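Local coordinates for protein SMG-7 (Caenorhabditis elegans, PDB 3ZHE) that acts in nonsense-mediated mRNA decay, pairing with SMG-5 in a heterodimer built on 14-3-3-like domains that bind phosphopeptides, at residues B[212-217]-B[226-231]; B[249-254]-B[288-293]; B[262-267]-B[363-368]. All coordinates share one frame; numbering follows the deposited sequence.

Contact 1: residues B[212-217]-B[226-231]; sequences ANRDIS and YLSCLG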
ATOM      1  N   ALA B 212     -34.683  19.693  15.925  1.00124.74           N
ATOM      2  CA  ALA B 212     -36.090  19.493  16.263  1.00122.92           C
ATOM      3  C   ALA B 212     -36.817  20.796  16.594  1.00126.89           C
ATOM      4  O   ALA B 212     -38.031  20.900  16.411  1.00124.33           O
ATOM      5  CB  ALA B 212     -36.220  18.506  17.415  1.00120.96           C
ATOM      6  N   ASN B 213     -36.072  21.787  17.071  1.00132.96           N
ATOM      7  CA  ASN B 213     -36.666  23.051  17.492  1.00136.35           C
ATOM      8  C   ASN B 213     -36.346  24.216  16.559  1.00132.45           C
ATOM      9  O   ASN B 213     -36.064  25.325  17.011  1.00132.81           O
ATOM     10  CB  ASN B 213     -36.238  23.388  18.923  1.00141.28           C
ATOM     11  CG  ASN B 213     -36.754  22.385  19.936  1.00139.84           C
ATOM     12  OD1 ASN B 213     -37.907  21.958  19.874  1.00139.48           O
ATOM     13  ND2 ASN B 213     -35.897  21.997  20.874  1.00138.92           N
ATOM     14  N   ARG B 214     -36.390  23.958  15.258  1.00130.12           N
ATOM     15  CA  ARG B 214     -36.207  25.014  14.272  1.00130.55           C
ATOM     16  C   ARG B 214     -37.552  25.429  13.687  1.00128.39           C
ATOM     17  O   ARG B 214     -38.444  24.600  13.510  1.00125.24           O
ATOM     18  CB  ARG B 214     -35.258  24.563  13.159  1.00130.31           C
ATOM     19  CG  ARG B 214     -33.834  24.294  13.625  1.00131.42           C
ATOM     20  CD  ARG B 214     -32.864  24.284  12.453  1.00133.17           C
ATOM     21  NE  ARG B 214     -31.482  24.103  12.888  1.00134.64           N
ATOM     22  CZ  ARG B 214     -30.423  24.264  12.103  1.00135.10           C
ATOM     23  NH1 ARG B 214     -30.581  24.615  10.833  1.00132.75           N
ATOM     24  NH2 ARG B 214     -29.201  24.078  12.586  1.00136.40           N
ATOM     25  N   ASP B 215     -37.695  26.718  13.399  1.00129.14           N
ATOM     26  CA  ASP B 215     -38.932  27.239  12.832  1.00131.61           C
ATOM     27  C   ASP B 215     -39.152  26.660  11.439  1.00133.36           C
ATOM     28  O   ASP B 215     -38.698  27.219  10.441  1.00136.26           O
ATOM     29  CB  ASP B 215     -38.900  28.768  12.777  1.00133.29           C
ATOM     30  CG  ASP B 215     -40.288  29.383  12.801  1.00135.88           C
ATOM     31  OD1 ASP B 215     -41.246  28.714  12.362  1.00135.70           O
ATOM     32  OD2 ASP B 215     -40.418  30.537  13.261  1.00138.08           O
ATOM     33  N   ILE B 216     -39.848  25.529  11.390  1.00129.79           N
ATOM     34  CA  ILE B 216     -40.138  24.837  10.138  1.00124.61           C
ATOM     35  C   ILE B 216     -40.905  25.728   9.158  1.00131.06           C
ATOM     36  O   ILE B 216     -40.733  25.621   7.943  1.00131.95           O
ATOM     37  CB  ILE B 216     -40.915  23.524  10.400  1.00119.99           C
ATOM     38  CG1 ILE B 216     -40.101  22.599  11.306  1.00120.51           C
ATOM     39  CG2 ILE B 216     -41.250  22.813   9.100  1.00120.52           C
ATOM     40  CD1 ILE B 216     -40.668  21.197  11.413  1.00121.96           C
ATOM     41  N   SER B 217     -41.734  26.619   9.694  1.00133.21           N
ATOM     42  CA  SER B 217     -42.514  27.540   8.874  1.00133.03           C
ATOM     43  C   SER B 217     -41.609  28.451   8.051  1.00134.29           C
ATOM     44  O   SER B 217     -41.944  28.833   6.930  1.00138.99           O
ATOM     45  CB  SER B 217     -43.424  28.396   9.756  1.00134.49           C
ATOM     46  OG  SER B 217     -44.177  27.595  10.650  1.00134.76           O
ATOM     47  N   TYR B 226     -35.588  18.201   6.200  1.00108.70           N
ATOM     48  CA  TYR B 226     -35.637  16.776   6.513  1.00106.38           C
ATOM     49  C   TYR B 226     -35.108  16.507   7.914  1.00108.80           C
ATOM     50  O   TYR B 226     -35.667  15.697   8.651  1.00107.54           O
ATOM     51  CB  TYR B 226     -34.843  15.944   5.502  1.00101.62           C
ATOM     52  CG  TYR B 226     -34.616  14.519   5.966  1.00 99.68           C
ATOM     53  CD1 TYR B 226     -35.622  13.564   5.865  1.00 99.51           C
ATOM     54  CD2 TYR B 226     -33.401  14.132   6.522  1.00 97.98           C
ATOM     55  CE1 TYR B 226     -35.422  12.264   6.295  1.00 99.65           C
ATOM     56  CE2 TYR B 226     -33.194  12.834   6.956  1.00 94.44           C
ATOM     57  CZ  TYR B 226     -34.207  11.905   6.841  1.00 97.01           C
ATOM     58  OH  TYR B 226     -34.006  10.613   7.269  1.00 95.24           O
ATOM     59  N   LEU B 227     -34.024  17.187   8.273  1.00106.95           N
ATOM     60  CA  LEU B 227     -33.418  17.007   9.587  1.00104.53           C
ATOM     61  C   LEU B 227     -34.355  17.431  10.713  1.00114.25           C
ATOM     62  O   LEU B 227     -34.573  16.677  11.663  1.00116.35           O
ATOM     63  CB  LEU B 227     -32.086  17.756   9.682  1.00 98.71           C
ATOM     64  CG  LEU B 227     -30.882  17.010   9.107  1.00 96.58           C
ATOM     65  CD1 LEU B 227     -29.599  17.768   9.386  1.00 97.27           C
ATOM     66  CD2 LEU B 227     -30.816  15.604   9.681  1.00 91.10           C
ATOM     67  N   SER B 228     -34.911  18.633  10.597  1.00118.57           N
ATOM     68  CA  SER B 228     -35.848  19.147  11.590  1.00118.47           C
ATOM     69  C   SER B 228     -37.086  18.264  11.718  1.00114.97           C
ATOM     70  O   SER B 228     -37.566  18.017  12.823  1.00111.89           O
ATOM     71  CB  SER B 228     -36.259  20.585  11.255  1.00120.55           C
ATOM     72  OG  SER B 228     -35.205  21.495  11.522  1.00122.58           O
ATOM     73  N   CYS B 229     -37.599  17.784  10.588  1.00113.10           N
ATOM     74  CA  CYS B 229     -38.803  16.956  10.611  1.00105.88           C
ATOM     75  C   CYS B 229     -38.555  15.561  11.188  1.00 97.75           C
ATOM     76  O   CYS B 229     -39.365  15.054  11.965  1.00 96.89           O
ATOM     77  CB  CYS B 229     -39.440  16.876   9.222  1.00106.71           C
ATOM     78  SG  CYS B 229     -40.158  18.443   8.668  1.00130.50           S
ATOM     79  N   LEU B 230     -37.435  14.951  10.810  1.00 96.31           N
ATOM     80  CA  LEU B 230     -37.036  13.666  11.372  1.00 96.15           C
ATOM     81  C   LEU B 230     -36.839  13.807  12.875  1.00102.31           C
ATOM     82  O   LEU B 230     -37.217  12.927  13.655  1.00101.05           O
ATOM     83  CB  LEU B 230     -35.741  13.174  10.724  1.00 91.31           C
ATOM     84  CG  LEU B 230     -35.192  11.847  11.251  1.00 87.87           C
ATOM     85  CD1 LEU B 230     -36.121  10.706  10.874  1.00 89.08           C
ATOM     86  CD2 LEU B 230     -33.780  11.592  10.740  1.00 85.33           C
ATOM     87  N   GLY B 231     -36.247  14.932  13.269  1.00107.89           N
ATOM     88  CA  GLY B 231     -36.045  15.247  14.669  1.00114.71           C
ATOM     89  C   GLY B 231     -37.356  15.383  15.417  1.00117.37           C
ATOM     90  O   GLY B 231     -37.477  14.931  16.554  1.00116.97           O
TER
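An interhelical loop folds back over the helix it leads into: residues 212-217 leave helix 200-209, pass across helix 222-234 and meet its 226-231 turns through A212, R214 and I216. At the start of the loop, A212 lies over G231, with the two CA atoms 4.5 Å apart. No side chain of G231 stands between them, and A212 CB rests on the backbone of G231, 3.9 Å from its C atom. One turn earlier in the helix, S228 turns its hydroxyl to R214. Because OG is turned beside its own backbone N (chi1 -73°), it comes to 3.5 Å from R214 CB and also touches CG and CD, so the oxygen lies against the aliphatic root of the arginine. The hydroxyl itself is hydrogen-bonded to F211 O, just before the loop segment. The third contact is apolar: I216 reaches out with CD1, placed by chi2 near 180° (-170°), and meets C229 SG at 3.9 Å. The backbone changes course through an inverse gamma turn centred on D215, between the two inward-pointing residues R214 and I216. Around these pairs, the extended chain of R214 makes a weak hydrogen bond from NE to N210 O and a cation-pi pair with F211, while A212 O accepts a hydrogen bond from R232 NE and R214 O a weak one from R232 NH2. Beyond the contact, I216 touches H245 and C229 touches I249, both of helix 243-253; on other sides of helix 222-234, L227 packs on helix 180-191 and L230 on helix 257-270.

Contact 2: residues B[249-254]-B[288-293]; sequences IGEEAA and WCTAYR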
ATOM      1  N   ILE B 249     -40.544  16.726   1.353  1.00115.35           N
ATOM      2  CA  ILE B 249     -39.519  15.881   1.956  1.00111.28           C
ATOM      3  C   ILE B 249     -39.512  14.477   1.368  1.00107.25           C
ATOM      4  O   ILE B 249     -38.455  13.941   1.059  1.00100.34           O
ATOM      5  CB  ILE B 249     -39.674  15.809   3.487  1.00106.33           C
ATOM      6  CG1 ILE B 249     -39.189  17.110   4.120  1.00105.59           C
ATOM      7  CG2 ILE B 249     -38.892  14.636   4.066  1.00 98.85           C
ATOM      8  CD1 ILE B 249     -39.173  17.075   5.618  1.00103.91           C
ATOM      9  N   GLY B 250     -40.693  13.887   1.214  1.00110.09           N
ATOM     10  CA  GLY B 250     -40.808  12.582   0.591  1.00108.83           C
ATOM     11  C   GLY B 250     -40.324  12.618  -0.845  1.00109.93           C
ATOM     12  O   GLY B 250     -39.582  11.732  -1.291  1.00107.99           O
ATOM     13  N   GLU B 251     -40.738  13.661  -1.566  1.00112.88           N
ATOM     14  CA  GLU B 251     -40.333  13.857  -2.955  1.00115.20           C
ATOM     15  C   GLU B 251     -38.813  13.887  -3.095  1.00113.16           C
ATOM     16  O   GLU B 251     -38.261  13.349  -4.055  1.00111.15           O
ATOM     17  CB  GLU B 251     -40.935  15.149  -3.522  1.00124.69           C
ATOM     18  CG  GLU B 251     -42.448  15.140  -3.665  1.00134.17           C
ATOM     19  CD  GLU B 251     -42.995  16.468  -4.156  1.00143.86           C
ATOM     20  OE1 GLU B 251     -42.300  17.148  -4.941  1.00148.91           O
ATOM     21  OE2 GLU B 251     -44.116  16.836  -3.748  1.00145.01           O
ATOM     22  N   GLU B 252     -38.139  14.509  -2.131  1.00115.09           N
ATOM     23  CA  GLU B 252     -36.679  14.555  -2.142  1.00112.23           C
ATOM     24  C   GLU B 252     -36.067  13.227  -1.692  1.00103.53           C
ATOM     25  O   GLU B 252     -35.029  12.804  -2.203  1.00 98.18           O
ATOM     26  CB  GLU B 252     -36.167  15.701  -1.264  1.00112.86           C
ATOM     27  CG  GLU B 252     -34.647  15.806  -1.192  1.00112.27           C
ATOM     28  CD  GLU B 252     -34.012  16.031  -2.549  1.00118.69           C
ATOM     29  OE1 GLU B 252     -34.608  16.754  -3.375  1.00126.62           O
ATOM     30  OE2 GLU B 252     -32.920  15.476  -2.791  1.00114.80           O
ATOM     31  N   ALA B 253     -36.726  12.572  -0.742  1.00 99.53           N
ATOM     32  CA  ALA B 253     -36.227  11.334  -0.154  1.00 93.53           C
ATOM     33  C   ALA B 253     -36.348  10.163  -1.119  1.00 94.53           C
ATOM     34  O   ALA B 253     -35.762   9.103  -0.898  1.00 91.57           O
ATOM     35  CB  ALA B 253     -36.967  11.029   1.140  1.00 88.53           C
ATOM     36  N   ALA B 254     -37.114  10.358  -2.189  1.00 98.66           N
ATOM     37  CA  ALA B 254     -37.241   9.343  -3.230  1.00 97.83           C
ATOM     38  C   ALA B 254     -35.905   9.001  -3.901  1.00100.14           C
ATOM     39  O   ALA B 254     -35.762   7.933  -4.498  1.00 95.29           O
ATOM     40  CB  ALA B 254     -38.259   9.781  -4.272  1.00 97.18           C
ATOM     41  N   TRP B 288     -42.751   8.325   3.590  1.00 98.54           N
ATOM     42  CA  TRP B 288     -42.435   7.044   2.969  1.00 96.64           C
ATOM     43  C   TRP B 288     -43.243   6.807   1.698  1.00 93.22           C
ATOM     44  O   TRP B 288     -42.682   6.489   0.650  1.00 87.45           O
ATOM     45  CB  TRP B 288     -42.711   5.920   3.965  1.00 96.45           C
ATOM     46  CG  TRP B 288     -42.013   4.642   3.666  1.00 95.81           C
ATOM     47  CD1 TRP B 288     -42.476   3.616   2.896  1.00100.52           C
ATOM     48  CD2 TRP B 288     -40.726   4.238   4.144  1.00 88.63           C
ATOM     49  NE1 TRP B 288     -41.553   2.600   2.860  1.00 98.04           N
ATOM     50  CE2 TRP B 288     -40.470   2.958   3.619  1.00 90.96           C
ATOM     51  CE3 TRP B 288     -39.764   4.839   4.962  1.00 85.59           C
ATOM     52  CZ2 TRP B 288     -39.292   2.266   3.887  1.00 89.51           C
ATOM     53  CZ3 TRP B 288     -38.595   4.150   5.224  1.00 86.54           C
ATOM     54  CH2 TRP B 288     -38.370   2.877   4.687  1.00 88.65           C
ATOM     55  N   CYS B 289     -44.560   6.964   1.797  1.00 95.25           N
ATOM     56  CA  CYS B 289     -45.441   6.742   0.654  1.00 99.10           C
ATOM     57  C   CYS B 289     -45.194   7.735  -0.477  1.00100.37           C
ATOM     58  O   CYS B 289     -45.197   7.354  -1.652  1.00100.26           O
ATOM     59  CB  CYS B 289     -46.911   6.769   1.081  1.00102.66           C
ATOM     60  SG  CYS B 289     -47.465   5.266   1.915  1.00114.93           S
ATOM     61  N   THR B 290     -44.982   9.003  -0.127  1.00101.63           N
ATOM     62  CA  THR B 290     -44.656  10.009  -1.137  1.00104.11           C
ATOM     63  C   THR B 290     -43.405   9.599  -1.917  1.00102.30           C
ATOM     64  O   THR B 290     -43.392   9.598  -3.161  1.00 97.96           O
ATOM     65  CB  THR B 290     -44.441  11.399  -0.509  1.00108.29           C
ATOM     66  OG1 THR B 290     -45.677  11.874   0.041  1.00111.65           O
ATOM     67  CG2 THR B 290     -43.946  12.387  -1.553  1.00110.06           C
ATOM     68  N   ALA B 291     -42.364   9.231  -1.174  1.00108.44           N
ATOM     69  CA  ALA B 291     -41.117   8.759  -1.767  1.00107.09           C
ATOM     70  C   ALA B 291     -41.345   7.549  -2.673  1.00100.53           C
ATOM     71  O   ALA B 291     -40.793   7.474  -3.773  1.00 97.41           O
ATOM     72  CB  ALA B 291     -40.108   8.427  -0.680  1.00105.74           C
ATOM     73  N   TYR B 292     -42.164   6.611  -2.203  1.00 98.95           N
ATOM     74  CA  TYR B 292     -42.486   5.402  -2.959  1.00 99.79           C
ATOM     75  C   TYR B 292     -43.116   5.757  -4.303  1.00110.89           C
ATOM     76  O   TYR B 292     -42.708   5.244  -5.348  1.00113.41           O
ATOM     77  CB  TYR B 292     -43.421   4.504  -2.141  1.00 96.31           C
ATOM     78  CG  TYR B 292     -43.703   3.149  -2.756  1.00 94.42           C
ATOM     79  CD1 TYR B 292     -42.670   2.269  -3.055  1.00 88.14           C
ATOM     80  CD2 TYR B 292     -45.005   2.738  -3.012  1.00 99.80           C
ATOM     81  CE1 TYR B 292     -42.926   1.025  -3.609  1.00 88.66           C
ATOM     82  CE2 TYR B 292     -45.271   1.498  -3.563  1.00 99.45           C
ATOM     83  CZ  TYR B 292     -44.228   0.645  -3.859  1.00 93.41           C
ATOM     84  OH  TYR B 292     -44.489  -0.590  -4.408  1.00 90.56           O
ATOM     85  N   ARG B 293     -44.103   6.648  -4.266  1.00115.46           N
ATOM     86  CA  ARG B 293     -44.764   7.130  -5.477  1.00115.50           C
ATOM     87  C   ARG B 293     -43.776   7.747  -6.462  1.00116.14           C
ATOM     88  O   ARG B 293     -43.671   7.308  -7.616  1.00118.74           O
ATOM     89  CB  ARG B 293     -45.831   8.163  -5.118  1.00118.16           C
ATOM     90  CG  ARG B 293     -47.092   7.588  -4.500  1.00121.63           C
ATOM     91  CD  ARG B 293     -47.879   8.673  -3.785  1.00131.10           C
ATOM     92  NE  ARG B 293     -49.313   8.403  -3.777  1.00140.40           N
ATOM     93  CZ  ARG B 293     -50.204   9.131  -3.113  1.00146.20           C
ATOM     94  NH1 ARG B 293     -49.807  10.169  -2.391  1.00148.11           N
ATOM     95  NH2 ARG B 293     -51.490   8.815  -3.164  1.00146.79           N
TER
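This is a close helix-helix packing through small residues, buried in the all-helical C-terminal half of the chain, where G250 of helix 243-253, and A254 four residues on, meet T290 and A291 in the middle of helix 277-304. The axes of 249-253 and 288-293 approach to 7.1 Å and cross at -48°, a spacing that fits the glycine, alanines and threonine at the interface. G250 has no side chain to hold the second helix off, and T290 and A291 lie directly against its backbone. Its carbonyl oxygen faces A291 CA at 3.4 Å in a CA-H...O contact, well bent at the hydrogen (122°), and the methyl of A291 also reaches this oxygen. A254 has the CA nearest that of A291, 4.2 Å away; its CB comes to 3.5 Å from A291 O and 4.3 Å from A291 CB. A253 adds a looser methyl pair with A291 from the side. On the outer flank T290 supplies its methyl group: CG2, anti to the backbone N while OG1 stands beside that N (chi1 -66°), lies over the backbone between G250 and E251 and touches E251 CG at 3.8 Å, the two side chains crossing obliquely. The hydroxyl branch is hydrogen-bonded within its own helix, to T286 O. Behind the interface, W288 turns away to helix 257-270, and I249 to helix 222-234. The chemistry is therefore one of shape more than polarity: methyl groups and a bare glycine backbone bring the helices together by van der Waals contact, with a single CA-H...O approach that is weak and unlikely to fix the orientation alone.

Contact 3: residues B[262-267]-B[363-368]; sequences PLMSVY and GYFHCL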
ATOM      1  N   PRO B 262     -31.973   6.579   7.567  1.00 82.50           N
ATOM      2  CA  PRO B 262     -32.271   7.083   8.914  1.00 86.24           C
ATOM      3  C   PRO B 262     -33.756   6.983   9.256  1.00 95.41           C
ATOM      4  O   PRO B 262     -34.108   6.850  10.428  1.00101.85           O
ATOM      5  CB  PRO B 262     -31.856   8.556   8.836  1.00 82.96           C
ATOM      6  CG  PRO B 262     -30.874   8.618   7.725  1.00 83.70           C
ATOM      7  CD  PRO B 262     -31.361   7.624   6.725  1.00 82.43           C
ATOM      8  N   LEU B 263     -34.613   7.047   8.240  1.00 94.19           N
ATOM      9  CA  LEU B 263     -36.053   6.969   8.454  1.00 91.65           C
ATOM     10  C   LEU B 263     -36.463   5.569   8.903  1.00 87.19           C
ATOM     11  O   LEU B 263     -37.347   5.416   9.745  1.00 90.65           O
ATOM     12  CB  LEU B 263     -36.813   7.377   7.188  1.00 94.85           C
ATOM     13  CG  LEU B 263     -38.283   7.758   7.376  1.00100.71           C
ATOM     14  CD1 LEU B 263     -38.416   8.891   8.382  1.00103.67           C
ATOM     15  CD2 LEU B 263     -38.917   8.144   6.046  1.00104.32           C
ATOM     16  N   MET B 264     -35.812   4.552   8.341  1.00 79.98           N
ATOM     17  CA  MET B 264     -36.059   3.166   8.734  1.00 82.05           C
ATOM     18  C   MET B 264     -35.770   2.952  10.213  1.00 90.36           C
ATOM     19  O   MET B 264     -36.570   2.353  10.932  1.00 91.50           O
ATOM     20  CB  MET B 264     -35.190   2.206   7.919  1.00 79.88           C
ATOM     21  CG  MET B 264     -35.547   2.113   6.451  1.00 81.31           C
ATOM     22  SD  MET B 264     -34.683   0.767   5.616  1.00134.17           S
ATOM     23  CE  MET B 264     -35.147  -0.629   6.638  1.00 70.05           C
ATOM     24  N   SER B 265     -34.613   3.439  10.651  1.00 90.35           N
ATOM     25  CA  SER B 265     -34.169   3.278  12.031  1.00 89.53           C
ATOM     26  C   SER B 265     -35.151   3.901  13.012  1.00 93.23           C
ATOM     27  O   SER B 265     -35.560   3.265  13.984  1.00 93.12           O
ATOM     28  CB  SER B 265     -32.786   3.907  12.214  1.00 87.01           C
ATOM     29  OG  SER B 265     -32.321   3.752  13.543  1.00 91.18           O
ATOM     30  N   VAL B 266     -35.525   5.150  12.752  1.00 94.13           N
ATOM     31  CA  VAL B 266     -36.482   5.854  13.595  1.00 93.47           C
ATOM     32  C   VAL B 266     -37.836   5.146  13.571  1.00 94.60           C
ATOM     33  O   VAL B 266     -38.526   5.070  14.588  1.00 93.75           O
ATOM     34  CB  VAL B 266     -36.631   7.327  13.159  1.00 92.71           C
ATOM     35  CG1 VAL B 266     -37.686   8.036  13.994  1.00 86.37           C
ATOM     36  CG2 VAL B 266     -35.293   8.044  13.271  1.00 99.13           C
ATOM     37  N   TYR B 267     -38.200   4.606  12.412  1.00 94.39           N
ATOM     38  CA  TYR B 267     -39.454   3.870  12.272  1.00 95.14           C
ATOM     39  C   TYR B 267     -39.471   2.588  13.100  1.00 98.23           C
ATOM     40  O   TYR B 267     -40.432   2.325  13.824  1.00100.89           O
ATOM     41  CB  TYR B 267     -39.735   3.538  10.803  1.00 93.95           C
ATOM     42  CG  TYR B 267     -40.868   2.552  10.620  1.00 94.68           C
ATOM     43  CD1 TYR B 267     -42.189   2.945  10.789  1.00 94.94           C
ATOM     44  CD2 TYR B 267     -40.616   1.229  10.279  1.00 93.36           C
ATOM     45  CE1 TYR B 267     -43.228   2.048  10.625  1.00 92.49           C
ATOM     46  CE2 TYR B 267     -41.649   0.324  10.114  1.00 95.37           C
ATOM     47  CZ  TYR B 267     -42.952   0.740  10.288  1.00 92.71           C
ATOM     48  OH  TYR B 267     -43.983  -0.156  10.123  1.00 92.27           O
ATOM     49  N   GLY B 363     -26.949  -5.209   3.677  1.00 89.13           N
ATOM     50  CA  GLY B 363     -26.660  -6.610   3.930  1.00 98.13           C
ATOM     51  C   GLY B 363     -25.703  -6.676   5.102  1.00109.53           C
ATOM     52  O   GLY B 363     -25.657  -7.658   5.839  1.00118.41           O
ATOM     53  N   TYR B 364     -24.923  -5.611   5.252  1.00107.59           N
ATOM     54  CA  TYR B 364     -24.164  -5.363   6.467  1.00106.84           C
ATOM     55  C   TYR B 364     -24.953  -4.326   7.256  1.00105.91           C
ATOM     56  O   TYR B 364     -24.452  -3.698   8.189  1.00107.44           O
ATOM     57  CB  TYR B 364     -22.764  -4.854   6.130  1.00107.12           C
ATOM     58  CG  TYR B 364     -21.940  -5.843   5.334  1.00105.82           C
ATOM     59  CD1 TYR B 364     -21.400  -6.967   5.942  1.00103.67           C
ATOM     60  CD2 TYR B 364     -21.701  -5.653   3.978  1.00103.95           C
ATOM     61  CE1 TYR B 364     -20.647  -7.876   5.226  1.00103.31           C
ATOM     62  CE2 TYR B 364     -20.947  -6.559   3.251  1.00103.25           C
ATOM     63  CZ  TYR B 364     -20.423  -7.667   3.881  1.00103.43           C
ATOM     64  OH  TYR B 364     -19.673  -8.570   3.161  1.00106.35           O
ATOM     65  N   PHE B 365     -26.204  -4.160   6.838  1.00100.04           N
ATOM     66  CA  PHE B 365     -27.164  -3.283   7.488  1.00 93.25           C
ATOM     67  C   PHE B 365     -28.318  -4.167   7.945  1.00 91.18           C
ATOM     68  O   PHE B 365     -28.935  -4.857   7.134  1.00 94.43           O
ATOM     69  CB  PHE B 365     -27.652  -2.230   6.491  1.00 90.03           C
ATOM     70  CG  PHE B 365     -28.532  -1.174   7.095  1.00 89.65           C
ATOM     71  CD1 PHE B 365     -28.042  -0.322   8.067  1.00 93.74           C
ATOM     72  CD2 PHE B 365     -29.842  -1.018   6.672  1.00 87.99           C
ATOM     73  CE1 PHE B 365     -28.841   0.657   8.617  1.00 91.95           C
ATOM     74  CE2 PHE B 365     -30.649  -0.038   7.219  1.00 86.60           C
ATOM     75  CZ  PHE B 365     -30.147   0.799   8.194  1.00 86.61           C
ATOM     76  N   HIS B 366     -28.601  -4.163   9.244  1.00 96.73           N
ATOM     77  CA  HIS B 366     -29.555  -5.116   9.802  1.00102.49           C
ATOM     78  C   HIS B 366     -30.784  -4.471  10.436  1.00110.47           C
ATOM     79  O   HIS B 366     -31.518  -5.123  11.179  1.00118.65           O
ATOM     80  CB  HIS B 366     -28.857  -6.048  10.797  1.00103.32           C
ATOM     81  CG  HIS B 366     -27.941  -7.038  10.150  1.00108.06           C
ATOM     82  ND1 HIS B 366     -28.268  -8.368  10.002  1.00112.29           N
ATOM     83  CD2 HIS B 366     -26.713  -6.889   9.598  1.00107.87           C
ATOM     84  CE1 HIS B 366     -27.279  -8.998   9.394  1.00112.60           C
ATOM     85  NE2 HIS B 366     -26.323  -8.123   9.138  1.00109.08           N
ATOM     86  N   CYS B 367     -31.008  -3.197  10.140  1.00107.14           N
ATOM     87  CA  CYS B 367     -32.230  -2.531  10.571  1.00103.16           C
ATOM     88  C   CYS B 367     -33.390  -2.942   9.685  1.00101.78           C
ATOM     89  O   CYS B 367     -33.446  -2.543   8.523  1.00112.94           O
ATOM     90  CB  CYS B 367     -32.078  -1.012  10.499  1.00102.31           C
ATOM     91  SG  CYS B 367     -33.626  -0.104  10.725  1.00 78.70           S
ATOM     92  N   LEU B 368     -34.299  -3.747  10.233  1.00 95.56           N
ATOM     93  CA  LEU B 368     -35.564  -4.063   9.570  1.00 96.52           C
ATOM     94  C   LEU B 368     -35.343  -4.611   8.159  1.00 93.96           C
ATOM     95  O   LEU B 368     -35.925  -4.116   7.195  1.00 86.88           O
ATOM     96  CB  LEU B 368     -36.434  -2.802   9.517  1.00 92.91           C
ATOM     97  CG  LEU B 368     -37.946  -2.900   9.313  1.00 96.04           C
ATOM     98  CD1 LEU B 368     -38.621  -3.542  10.516  1.00 97.82           C
ATOM     99  CD2 LEU B 368     -38.515  -1.516   9.048  1.00 99.44           C
TER
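S265 OG is hydrogen-bonded to H192 NE2, and C367 SG of the loop 363-368 packs on the backbone of the same serine, 3.7 Å from S265 CA. H192 also pairs with H366 through backbone hydrogen bonds, so one residue ties both sides of this contact. C367 projects its sulfur anti to its own backbone N (chi1 170°), which brings SG alongside the helix surface, 4.0 Å from M264 CB. M264 carries the largest share of the interface. Its chain is bent at chi3 (55°), which turns the terminal methyl toward the loop backbone: CE sits near two carbonyl oxygens, C367 O and L368 O, the latter at 3.6 Å, and against L368 CB at 3.8 Å. Its SD lies at the edge of the F365 ring, 4.4 Å from F365 CE2, close to the ring plane, while one face of that ring is occupied by C367 N over its centre. Farther along the helix, Y267 and L368 cross at about a right angle; L368 CD2 meets the edge of the tyrosine ring in its plane, 3.7 Å from Y267 CD2. M264 also touches W288 of helix 277-304, as does L263; P262 and V266 pack on helix 222-234. Helix 257-270 thus belongs to a helical array consistent with the TPR clan of the Est1 family, and the contact is a loop from late in the chain laid on one helix of that array, 96 residues away in sequence.

In the fold
All three contacts are mainly buried, and helix 257-270 lies at the heart of the group: contact 3 uses it directly, while Y226 and L230 of contact 1 and W288 of contact 2 pack on the same helix, W288 partly on M264 itself. Contacts 1 and 2 touch where Y226 CA meets I249 CD1, through consecutive helices. Contact 2 joins helix to helix and relies on small residues. Contacts 1 and 3 set a loop on a helix, and both draw on hydrogen bonds to nearby residues, F211 and R232 in one, H192 in the other. Contact 3 lies nearest the chain centre, about 11 Å from it centre to centre, against about 24 and 23 Å for contacts 1 and 2.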